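PDB 3F7W: putative fructosamine-3-kinase, which probably acts as a kinase of the fructosamine kinase family, although its substrate and biological role are not established. Local coordinates for residues A[7-10]-A[11-15]; A[192-196]-A[197-201]; A[233-236]-A[237-240]. All blocks are in the same frame, centred on the assembly; numbering follows the deposited sequence. Where two conformers were deposited one is given.

The three contacts follow one another along the chain and do not touch. Contact 1 closes the end of helix 3-13, against the five-stranded antiparallel sheet of the N-terminal lobe of this kinase-like fold. Contact 2 is the loop from strand 189-191 to 200-203, and its centre is about 6 Å from the centre of the chain in space. Contact 3 is the first part of helix 234-244. The centres of contacts 1 and 2 are about 28 Å apart, those of contacts 2 and 3 about 15 Å, and of contacts 1 and 3 about 39 Å. Helices 99-114 and 219-229 both touch contacts 2 and 3, so the probable catalytic loop and helix 234-244 share a helical surrounding.

Contact 1: residues A[7-10]-A[11-15]; sequences ARVT and ELTGR. With EDO (1,2-ethanediol), chain E.
Val9 and Thr13 meet one turn apart, where helix 3-13 ends. Three backbone bonds of the alpha-helical kind lead up to this end: Glu11 to Ala7, Leu12 to Arg8 and Thr13 to Val9. A fourth, from Gly14 N to Thr10 O, measures 2.8 Å. Gly14 then leaves the helix with a positive phi of 72°, which suits a glycine.

The hydroxyl of Thr13 adds side-chain bonds. A chi1 of 69° sets OG1 between its own backbone N and carbonyl carbon. From there OG1 donates to Val9 O at 2.9 Å, coming from above the carbonyl plane. Val9 O also accepts from Thr13 N at 2.8 Å, so two donors of one residue grip it. OG1 of Thr13 in turn accepts from Arg15 N at 3.1 Å, which makes an ST turn. Thr10 OG1 lies 3.0 Å from Arg15 O, but its single proton is also within reach of Ala6 O.

The apolar touch is light: Val9 CG1 lies 4.1 Å from Thr13 CG2.

A 1,2-ethanediol molecule, probably from the crystallisation liquor, sits at the edge of the Arg15 guanidinium. Its O1 accepts from NH1 and NH2 of Arg15, each at 3.1 Å, and NH2 also forms a salt bridge with Asp38.

Arg8 NH2 is hydrogen-bonded to Thr86 OG1 and Leu47 O. Val9 packs on Leu42 and Val44 of strand 41-46 and on Val17 of strand 17-26, while Leu12 and Thr13 touch Asp83 and Ala80 of strand 79-83, so the helix end rests on the five-stranded sheet.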
ATOM      1  N   ALA A   7      19.277 -20.739  -4.068  1.00 31.95           N
ATOM      2  CA  ALA A   7      20.428 -20.226  -4.798  1.00 31.69           C
ATOM      3  C   ALA A   7      20.329 -18.716  -4.999  1.00 29.72           C
ATOM      4  O   ALA A   7      21.308 -18.006  -4.831  1.00 28.86           O
ATOM      5  CB  ALA A   7      20.548 -20.931  -6.165  1.00 31.07           C
ATOM      6  N   ARG A   8      19.154 -18.253  -5.420  1.00 30.22           N
ATOM      7  CA  ARG A   8      18.937 -16.832  -5.719  1.00 31.71           C
ATOM      8  C   ARG A   8      19.122 -15.974  -4.454  1.00 32.46           C
ATOM      9  O   ARG A   8      19.788 -14.928  -4.483  1.00 32.46           O
ATOM     10  CB  ARG A   8      17.567 -16.665  -6.381  1.00 32.29           C
ATOM     11  CG  ARG A   8      17.519 -17.317  -7.787  1.00 33.37           C
ATOM     12  CD  ARG A   8      16.120 -17.729  -8.228  1.00 41.66           C
ATOM     13  NE  ARG A   8      15.209 -16.590  -8.325  1.00 41.54           N
ATOM     14  CZ  ARG A   8      13.921 -16.685  -8.647  1.00 40.12           C
ATOM     15  NH1 ARG A   8      13.382 -17.867  -8.947  1.00 38.38           N
ATOM     16  NH2 ARG A   8      13.184 -15.595  -8.700  1.00 38.54           N
ATOM     17  N   VAL A   9      18.600 -16.460  -3.326  1.00 30.48           N
ATOM     18  CA  VAL A   9      18.748 -15.759  -2.038  1.00 30.18           C
ATOM     19  C   VAL A   9      20.206 -15.665  -1.622  1.00 29.49           C
ATOM     20  O   VAL A   9      20.713 -14.594  -1.259  1.00 27.68           O
ATOM     21  CB  VAL A   9      17.866 -16.409  -0.935  1.00 30.24           C
ATOM     22  CG1 VAL A   9      18.170 -15.828   0.443  1.00 31.89           C
ATOM     23  CG2 VAL A   9      16.405 -16.196  -1.278  1.00 29.12           C
ATOM     24  N   THR A  10      20.932 -16.772  -1.693  1.00 30.74           N
ATOM     25  CA  THR A  10      22.342 -16.720  -1.366  1.00 31.80           C
ATOM     26  C   THR A  10      23.116 -15.725  -2.232  1.00 33.14           C
ATOM     27  O   THR A  10      23.959 -14.977  -1.721  1.00 33.28           O
ATOM     28  CB  THR A  10      22.966 -18.120  -1.441  1.00 32.90           C
ATOM     29  OG1 THR A  10      22.314 -18.939  -0.458  1.00 37.40           O
ATOM     30  CG2 THR A  10      24.504 -18.072  -1.191  1.00 29.63           C
ATOM     31  N   GLU A  11      22.834 -15.714  -3.528  0.50 33.22           N
ATOM     32  CA  GLU A  11      23.482 -14.774  -4.437  0.50 33.87           C
ATOM     33  C   GLU A  11      23.170 -13.334  -4.041  0.50 34.00           C
ATOM     34  O   GLU A  11      24.052 -12.476  -4.045  0.50 32.84           O
ATOM     35  CB  GLU A  11      23.010 -15.016  -5.876  0.50 35.09           C
ATOM     36  CG  GLU A  11      23.708 -14.159  -6.940  0.50 39.56           C
ATOM     37  CD  GLU A  11      25.172 -14.519  -7.124  0.50 42.67           C
ATOM     38  OE1 GLU A  11      25.489 -15.726  -7.185  0.50 46.32           O
ATOM     39  OE2 GLU A  11      26.002 -13.593  -7.219  0.50 47.09           O
ATOM     40  N   LEU A  12      21.907 -13.070  -3.721  1.00 32.69           N
ATOM     41  CA  LEU A  12      21.461 -11.705  -3.452  1.00 33.41           C
ATOM     42  C   LEU A  12      21.860 -11.186  -2.082  1.00 35.65           C
ATOM     43  O   LEU A  12      22.075  -9.991  -1.931  1.00 34.55           O
ATOM     44  CB  LEU A  12      19.951 -11.590  -3.645  1.00 34.03           C
ATOM     45  CG  LEU A  12      19.493 -11.729  -5.086  1.00 38.29           C
ATOM     46  CD1 LEU A  12      17.983 -11.714  -5.130  1.00 38.21           C
ATOM     47  CD2 LEU A  12      20.123 -10.621  -5.948  1.00 42.94           C
ATOM     48  N   THR A  13      21.972 -12.071  -1.095  1.00 35.24           N
ATOM     49  CA  THR A  13      22.289 -11.665   0.295  1.00 34.88           C
ATOM     50  C   THR A  13      23.695 -11.956   0.749  1.00 32.53           C
ATOM     51  O   THR A  13      24.133 -11.441   1.770  1.00 34.40           O
ATOM     52  CB  THR A  13      21.349 -12.363   1.299  1.00 34.81           C
ATOM     53  OG1 THR A  13      21.640 -13.777   1.341  1.00 34.55           O
ATOM     54  CG2 THR A  13      19.928 -12.119   0.928  1.00 34.00           C
ATOM     55  N   GLY A  14      24.388 -12.828   0.026  1.00 32.23           N
ATOM     56  CA  GLY A  14      25.694 -13.327   0.405  1.00 31.10           C
ATOM     57  C   GLY A  14      25.684 -14.296   1.584  1.00 31.87           C
ATOM     58  O   GLY A  14      26.726 -14.658   2.082  1.00 31.12           O
ATOM     59  N   ARG A  15      24.504 -14.710   2.026  1.00 31.50           N
ATOM     60  CA  ARG A  15      24.368 -15.557   3.210  1.00 30.78           C
ATOM     61  C   ARG A  15      23.979 -16.984   2.808  1.00 30.27           C
ATOM     62  O   ARG A  15      23.238 -17.180   1.846  1.00 29.06           O
ATOM     63  CB  ARG A  15      23.284 -14.980   4.118  1.00 30.17           C
ATOM     64  CG  ARG A  15      23.551 -13.561   4.634  1.00 32.36           C
ATOM     65  CD  ARG A  15      24.520 -13.541   5.780  1.00 28.56           C
ATOM     66  NE  ARG A  15      23.935 -14.168   6.966  1.00 32.18           N
ATOM     67  CZ  ARG A  15      23.168 -13.557   7.870  1.00 31.72           C
ATOM     68  NH1 ARG A  15      22.884 -12.265   7.767  1.00 34.56           N
ATOM     69  NH2 ARG A  15      22.679 -14.244   8.903  1.00 38.41           N
TER
HETATM   70  C1  EDO E 291      20.146 -10.984  10.591  1.00 51.89           C
HETATM   71  O1  EDO E 291      20.763 -12.157  10.080  1.00 46.05           O
HETATM   72  C2  EDO E 291      20.981  -9.732  10.349  1.00 48.55           C
HETATM   73  O2  EDO E 291      22.353 -10.025  10.130  1.00 39.53           O

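Contact 2: residues A[192-196]-A[197-201]; sequences HGDLW and NGNVL
Within the loop between strands 189-191 and 200-203, probably the catalytic loop of this kinase-like fold, the amide of Asn199 turns back onto Asp194. Asn199 ND2 donates to Asp194 O at 2.8 Å. This bond is nearly straight at 172° and lies in both the carbonyl plane and the amide plane, so it fixes the rotation of the amide. The same nitrogen makes a weak bond to Asp194 OD2 at 3.3 Å, with carboxylate and amide planes steeply inclined.

The backbone closes a turn here as well: Asn199 N donates to Trp196 O at 2.9 Å from above the carbonyl plane.

The order of His192, Asp194 and Asn199 matches the HxDxxxxN pattern of kinase-like catalytic loops. By analogy, Asp194 would be the catalytic aspartate and Asn199 the metal-binding asparagine. His192 would then belong to the second shell: its ND1 accepts from Asp194 N at 3.1 Å, while NE2 bonds to Ile210 O. Leu195 CD1 lies over the centre of the imidazole and also meets Val200 CG2 at 4.0 Å.

Trp196 covers the turn. With chi1 at 69°, its CG stands between backbone N and carbonyl carbon, and the indole folds back over the following residues. Gly198 CA lies 3.6 Å from the centroid of the six-membered ring, only 11° off the normal, a CH-pi contact. Having no side chain, Gly198 can come this close. Trp196 NE1 and CD1 lie beside Asn199 ND2; NE1 is 3.4 Å from it, but two donors form no hydrogen bond. An alanine in place of Trp196 would probably uncover Gly198 and leave the Asn199 amide without the indole beside it.

Asn197 ND2 bonds to Gly230 O, and its side chain touches Phe229 of helix 219-229.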
ATOM      1  N   HIS A 192       2.209   4.287   2.568  1.00 25.10           N
ATOM      2  CA  HIS A 192       2.285   2.876   2.221  1.00 26.69           C
ATOM      3  C   HIS A 192       1.587   2.587   0.853  1.00 25.89           C
ATOM      4  O   HIS A 192       2.122   1.865   0.010  1.00 23.89           O
ATOM      5  CB  HIS A 192       1.685   2.055   3.367  1.00 26.44           C
ATOM      6  CG  HIS A 192       1.653   0.587   3.112  1.00 25.89           C
ATOM      7  ND1 HIS A 192       0.668  -0.004   2.351  1.00 25.34           N
ATOM      8  CD2 HIS A 192       2.459  -0.415   3.539  1.00 26.51           C
ATOM      9  CE1 HIS A 192       0.885  -1.310   2.302  1.00 29.97           C
ATOM     10  NE2 HIS A 192       1.966  -1.584   3.014  1.00 24.48           N
ATOM     11  N   GLY A 193       0.389   3.122   0.669  1.00 25.53           N
ATOM     12  CA  GLY A 193      -0.339   3.055  -0.596  1.00 26.43           C
ATOM     13  C   GLY A 193      -1.311   1.899  -0.769  1.00 27.10           C
ATOM     14  O   GLY A 193      -2.099   1.909  -1.706  1.00 27.96           O
ATOM     15  N   ASP A 194      -1.238   0.897   0.101  1.00 26.93           N
ATOM     16  CA  ASP A 194      -2.167  -0.236   0.110  1.00 27.52           C
ATOM     17  C   ASP A 194      -2.375  -0.771   1.529  1.00 24.49           C
ATOM     18  O   ASP A 194      -2.276  -1.996   1.800  1.00 25.46           O
ATOM     19  CB  ASP A 194      -1.661  -1.337  -0.822  1.00 29.66           C
ATOM     20  CG  ASP A 194      -2.737  -2.356  -1.182  1.00 36.50           C
ATOM     21  OD1 ASP A 194      -3.950  -2.028  -1.175  1.00 31.59           O
ATOM     22  OD2 ASP A 194      -2.345  -3.499  -1.487  1.00 31.95           O
ATOM     23  N   LEU A 195      -2.679   0.146   2.458  1.00 24.51           N
ATOM     24  CA  LEU A 195      -2.670  -0.178   3.865  1.00 25.03           C
ATOM     25  C   LEU A 195      -4.032  -0.633   4.359  1.00 24.28           C
ATOM     26  O   LEU A 195      -4.715   0.068   5.111  1.00 25.71           O
ATOM     27  CB  LEU A 195      -2.153   1.014   4.693  1.00 23.38           C
ATOM     28  CG  LEU A 195      -1.704   0.695   6.121  1.00 24.24           C
ATOM     29  CD1 LEU A 195      -0.471  -0.220   6.080  1.00 25.18           C
ATOM     30  CD2 LEU A 195      -1.473   2.017   6.950  1.00 25.29           C
ATOM     31  N   TRP A 196      -4.416  -1.832   3.960  1.00 25.89           N
ATOM     32  CA  TRP A 196      -5.600  -2.508   4.536  1.00 26.39           C
ATOM     33  C   TRP A 196      -5.122  -3.573   5.525  1.00 27.90           C
ATOM     34  O   TRP A 196      -3.912  -3.861   5.606  1.00 27.34           O
ATOM     35  CB  TRP A 196      -6.515  -3.078   3.435  1.00 26.71           C
ATOM     36  CG  TRP A 196      -5.905  -4.228   2.699  1.00 26.12           C
ATOM     37  CD1 TRP A 196      -4.942  -4.174   1.759  1.00 27.65           C
ATOM     38  CD2 TRP A 196      -6.219  -5.609   2.891  1.00 30.10           C
ATOM     39  NE1 TRP A 196      -4.632  -5.454   1.323  1.00 29.79           N
ATOM     40  CE2 TRP A 196      -5.411  -6.349   2.007  1.00 28.73           C
ATOM     41  CE3 TRP A 196      -7.137  -6.287   3.697  1.00 27.13           C
ATOM     42  CZ2 TRP A 196      -5.459  -7.744   1.944  1.00 30.05           C
ATOM     43  CZ3 TRP A 196      -7.188  -7.665   3.630  1.00 30.61           C
ATOM     44  CH2 TRP A 196      -6.367  -8.378   2.751  1.00 28.75           C
ATOM     45  N   ASN A 197      -6.059  -4.151   6.284  1.00 25.92           N
ATOM     46  CA  ASN A 197      -5.706  -4.960   7.462  1.00 25.80           C
ATOM     47  C   ASN A 197      -4.783  -6.159   7.159  1.00 26.37           C
ATOM     48  O   ASN A 197      -3.950  -6.529   7.988  1.00 29.46           O
ATOM     49  CB  ASN A 197      -6.961  -5.436   8.231  1.00 23.31           C
ATOM     50  CG  ASN A 197      -7.890  -6.278   7.368  1.00 27.30           C
ATOM     51  OD1 ASN A 197      -7.601  -7.455   7.098  1.00 26.56           O
ATOM     52  ND2 ASN A 197      -8.996  -5.696   6.931  1.00 24.97           N
ATOM     53  N   GLY A 198      -4.899  -6.703   5.956  1.00 26.42           N
ATOM     54  CA  GLY A 198      -4.099  -7.856   5.545  1.00 27.82           C
ATOM     55  C   GLY A 198      -2.643  -7.501   5.286  1.00 27.86           C
ATOM     56  O   GLY A 198      -1.796  -8.383   5.178  1.00 27.02           O
ATOM     57  N   ASN A 199      -2.357  -6.214   5.184  1.00 26.69           N
ATOM     58  CA  ASN A 199      -0.979  -5.731   5.031  1.00 26.95           C
ATOM     59  C   ASN A 199      -0.406  -5.165   6.330  1.00 25.33           C
ATOM     60  O   ASN A 199       0.628  -4.508   6.320  1.00 25.75           O
ATOM     61  CB  ASN A 199      -0.908  -4.722   3.877  1.00 26.85           C
ATOM     62  CG  ASN A 199      -0.953  -5.384   2.507  1.00 28.45           C
ATOM     63  OD1 ASN A 199      -0.627  -6.577   2.363  1.00 30.06           O
ATOM     64  ND2 ASN A 199      -1.388  -4.614   1.483  1.00 26.88           N
ATOM     65  N   VAL A 200      -1.114  -5.396   7.428  1.00 23.93           N
ATOM     66  CA  VAL A 200      -0.688  -5.060   8.797  1.00 25.32           C
ATOM     67  C   VAL A 200      -0.490  -6.363   9.564  1.00 29.58           C
ATOM     68  O   VAL A 200      -1.438  -7.144   9.781  1.00 29.39           O
ATOM     69  CB  VAL A 200      -1.714  -4.126   9.493  1.00 25.18           C
ATOM     70  CG1 VAL A 200      -1.270  -3.751  10.917  1.00 27.32           C
ATOM     71  CG2 VAL A 200      -1.924  -2.882   8.614  1.00 26.92           C
ATOM     72  N   LEU A 201       0.758  -6.618   9.922  1.00 26.27           N
ATOM     73  CA  LEU A 201       1.138  -7.790  10.692  1.00 27.12           C
ATOM     74  C   LEU A 201       1.433  -7.360  12.117  1.00 27.90           C
ATOM     75  O   LEU A 201       2.416  -6.665  12.396  1.00 26.51           O
ATOM     76  CB  LEU A 201       2.365  -8.470  10.094  1.00 26.12           C
ATOM     77  CG  LEU A 201       2.241  -8.910   8.634  1.00 30.49           C
ATOM     78  CD1 LEU A 201       3.435  -9.769   8.268  1.00 33.82           C
ATOM     79  CD2 LEU A 201       0.948  -9.654   8.382  1.00 36.11           C
TER

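Contact 3: residues A[233-236]-A[237-240]; sequences YLDR and VRDA
Tyr233 O accepts from Val237 N at 3.1 Å, the first of four consecutive alpha-helical bonds that carry the backbone from residue 233 to 240. Tyr233 holds the N-cap position of helix 234-244. The following bonds join Arg238 to Leu234, Asp239 to Asp235 and Ala240 to Arg236.

Arg238 carries the side-chain contact. Its chain bends at chi3 (-62°), which swings the guanidinium back along the helix toward Leu234 and Asp235. Leu234 CD2 lies over one face of the guanidinium, 3.8 Å from Arg238 CZ and offset toward the rim. Asp235 comes in at the edge. Its carboxylate is nearly coplanar with the guanidinium, and OD1 accepts from Arg238 NH2 at 2.9 Å in a salt bridge. The guanidinium thus meets the carboxylate at its edge and the Leu234 methyl over one face.

Arg238 also touches Trp251 and Ile255 of helix 251-270, while Val237 touches Ala102 of helix 99-114. Leu234 packs on Leu226 and Ala227 of helix 219-229.

One water bridges the two side chains of the ion pair: it accepts from Arg238 NE at 2.9 Å and donates to Asp235 OD1 at 3.1 Å.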
ATOM      1  N   TYR A 233      -8.720  -2.612  16.584  1.00 26.43           N
ATOM      2  CA  TYR A 233      -8.343  -1.434  17.374  1.00 28.60           C
ATOM      3  C   TYR A 233      -8.102  -0.173  16.521  1.00 28.34           C
ATOM      4  O   TYR A 233      -7.257   0.650  16.859  1.00 28.29           O
ATOM      5  CB  TYR A 233      -7.111  -1.746  18.267  1.00 29.23           C
ATOM      6  CG  TYR A 233      -7.362  -2.914  19.183  1.00 25.37           C
ATOM      7  CD1 TYR A 233      -8.294  -2.820  20.235  1.00 32.34           C
ATOM      8  CD2 TYR A 233      -6.738  -4.141  18.975  1.00 27.03           C
ATOM      9  CE1 TYR A 233      -8.548  -3.894  21.048  1.00 33.82           C
ATOM     10  CE2 TYR A 233      -6.997  -5.223  19.777  1.00 33.85           C
ATOM     11  CZ  TYR A 233      -7.910  -5.107  20.810  1.00 33.13           C
ATOM     12  OH  TYR A 233      -8.160  -6.188  21.629  1.00 33.05           O
ATOM     13  N   LEU A 234      -8.858  -0.036  15.430  1.00 28.33           N
ATOM     14  CA  LEU A 234      -8.726   1.119  14.539  1.00 28.78           C
ATOM     15  C   LEU A 234      -8.740   2.442  15.273  1.00 29.01           C
ATOM     16  O   LEU A 234      -7.869   3.265  15.040  1.00 29.31           O
ATOM     17  CB  LEU A 234      -9.828   1.143  13.488  1.00 30.97           C
ATOM     18  CG  LEU A 234      -9.758   2.299  12.491  1.00 31.80           C
ATOM     19  CD1 LEU A 234      -8.429   2.315  11.686  1.00 27.32           C
ATOM     20  CD2 LEU A 234     -10.956   2.235  11.553  1.00 33.24           C
ATOM     21  N   ASP A 235      -9.711   2.659  16.166  1.00 28.14           N
ATOM     22  CA  ASP A 235      -9.794   3.945  16.851  1.00 28.20           C
ATOM     23  C   ASP A 235      -8.582   4.225  17.741  1.00 28.17           C
ATOM     24  O   ASP A 235      -8.137   5.370  17.833  1.00 26.63           O
ATOM     25  CB  ASP A 235     -11.079   4.043  17.673  1.00 31.30           C
ATOM     26  CG  ASP A 235     -12.307   4.208  16.810  1.00 35.16           C
ATOM     27  OD1 ASP A 235     -12.167   4.724  15.695  1.00 38.79           O
ATOM     28  OD2 ASP A 235     -13.407   3.834  17.265  1.00 42.28           O
ATOM     29  N   ARG A 236      -8.040   3.195  18.392  1.00 27.97           N
ATOM     30  CA  ARG A 236      -6.810   3.378  19.171  1.00 27.99           C
ATOM     31  C   ARG A 236      -5.617   3.753  18.301  1.00 27.19           C
ATOM     32  O   ARG A 236      -4.796   4.568  18.709  1.00 26.43           O
ATOM     33  CB  ARG A 236      -6.445   2.147  19.967  1.00 28.99           C
ATOM     34  CG  ARG A 236      -7.271   1.972  21.220  1.00 35.08           C
ATOM     35  CD  ARG A 236      -6.711   0.856  22.080  1.00 43.67           C
ATOM     36  NE  ARG A 236      -7.342   0.785  23.405  1.00 47.38           N
ATOM     37  CZ  ARG A 236      -8.539   0.258  23.652  1.00 48.31           C
ATOM     38  NH1 ARG A 236      -9.293  -0.234  22.671  1.00 49.89           N
ATOM     39  NH2 ARG A 236      -8.996   0.230  24.900  1.00 53.15           N
ATOM     40  N   VAL A 237      -5.523   3.157  17.114  1.00 27.20           N
ATOM     41  CA  VAL A 237      -4.444   3.495  16.178  1.00 27.67           C
ATOM     42  C   VAL A 237      -4.606   4.946  15.769  1.00 28.02           C
ATOM     43  O   VAL A 237      -3.657   5.695  15.839  1.00 25.64           O
ATOM     44  CB  VAL A 237      -4.424   2.594  14.924  1.00 28.01           C
ATOM     45  CG1 VAL A 237      -3.370   3.101  13.865  1.00 24.75           C
ATOM     46  CG2 VAL A 237      -4.189   1.097  15.335  1.00 25.82           C
ATOM     47  N   ARG A 238      -5.810   5.332  15.343  1.00 28.77           N
ATOM     48  CA  ARG A 238      -6.060   6.708  14.879  1.00 31.40           C
ATOM     49  C   ARG A 238      -5.902   7.731  15.983  1.00 29.63           C
ATOM     50  O   ARG A 238      -5.368   8.796  15.740  1.00 31.19           O
ATOM     51  CB  ARG A 238      -7.461   6.846  14.245  1.00 32.30           C
ATOM     52  CG  ARG A 238      -7.550   6.185  12.889  1.00 36.53           C
ATOM     53  CD  ARG A 238      -8.787   6.615  12.102  1.00 36.38           C
ATOM     54  NE  ARG A 238     -10.017   6.229  12.796  1.00 34.93           N
ATOM     55  CZ  ARG A 238     -11.166   5.938  12.194  1.00 29.83           C
ATOM     56  NH1 ARG A 238     -11.301   5.983  10.869  1.00 30.31           N
ATOM     57  NH2 ARG A 238     -12.195   5.607  12.931  1.00 29.10           N
ATOM     58  N   ASP A 239      -6.375   7.425  17.191  1.00 29.65           N
ATOM     59  CA  ASP A 239      -6.196   8.318  18.327  1.00 29.69           C
ATOM     60  C   ASP A 239      -4.724   8.568  18.651  1.00 28.97           C
ATOM     61  O   ASP A 239      -4.315   9.710  18.859  1.00 26.93           O
ATOM     62  CB  ASP A 239      -6.898   7.766  19.588  1.00 30.81           C
ATOM     63  CG  ASP A 239      -8.413   7.858  19.520  1.00 32.16           C
ATOM     64  OD1 ASP A 239      -8.952   8.476  18.585  1.00 35.41           O
ATOM     65  OD2 ASP A 239      -9.067   7.283  20.415  1.00 37.79           O
ATOM     66  N   ALA A 240      -3.939   7.495  18.710  1.00 27.11           N
ATOM     67  CA  ALA A 240      -2.487   7.602  18.949  1.00 27.26           C
ATOM     68  C   ALA A 240      -1.808   8.364  17.798  1.00 27.38           C
ATOM     69  O   ALA A 240      -1.021   9.266  18.038  1.00 27.56           O
ATOM     70  CB  ALA A 240      -1.871   6.228  19.163  1.00 26.26           C
TER
HETATM   71  O   HOH W   1     -10.758   7.431  15.300  1.00 37.86           O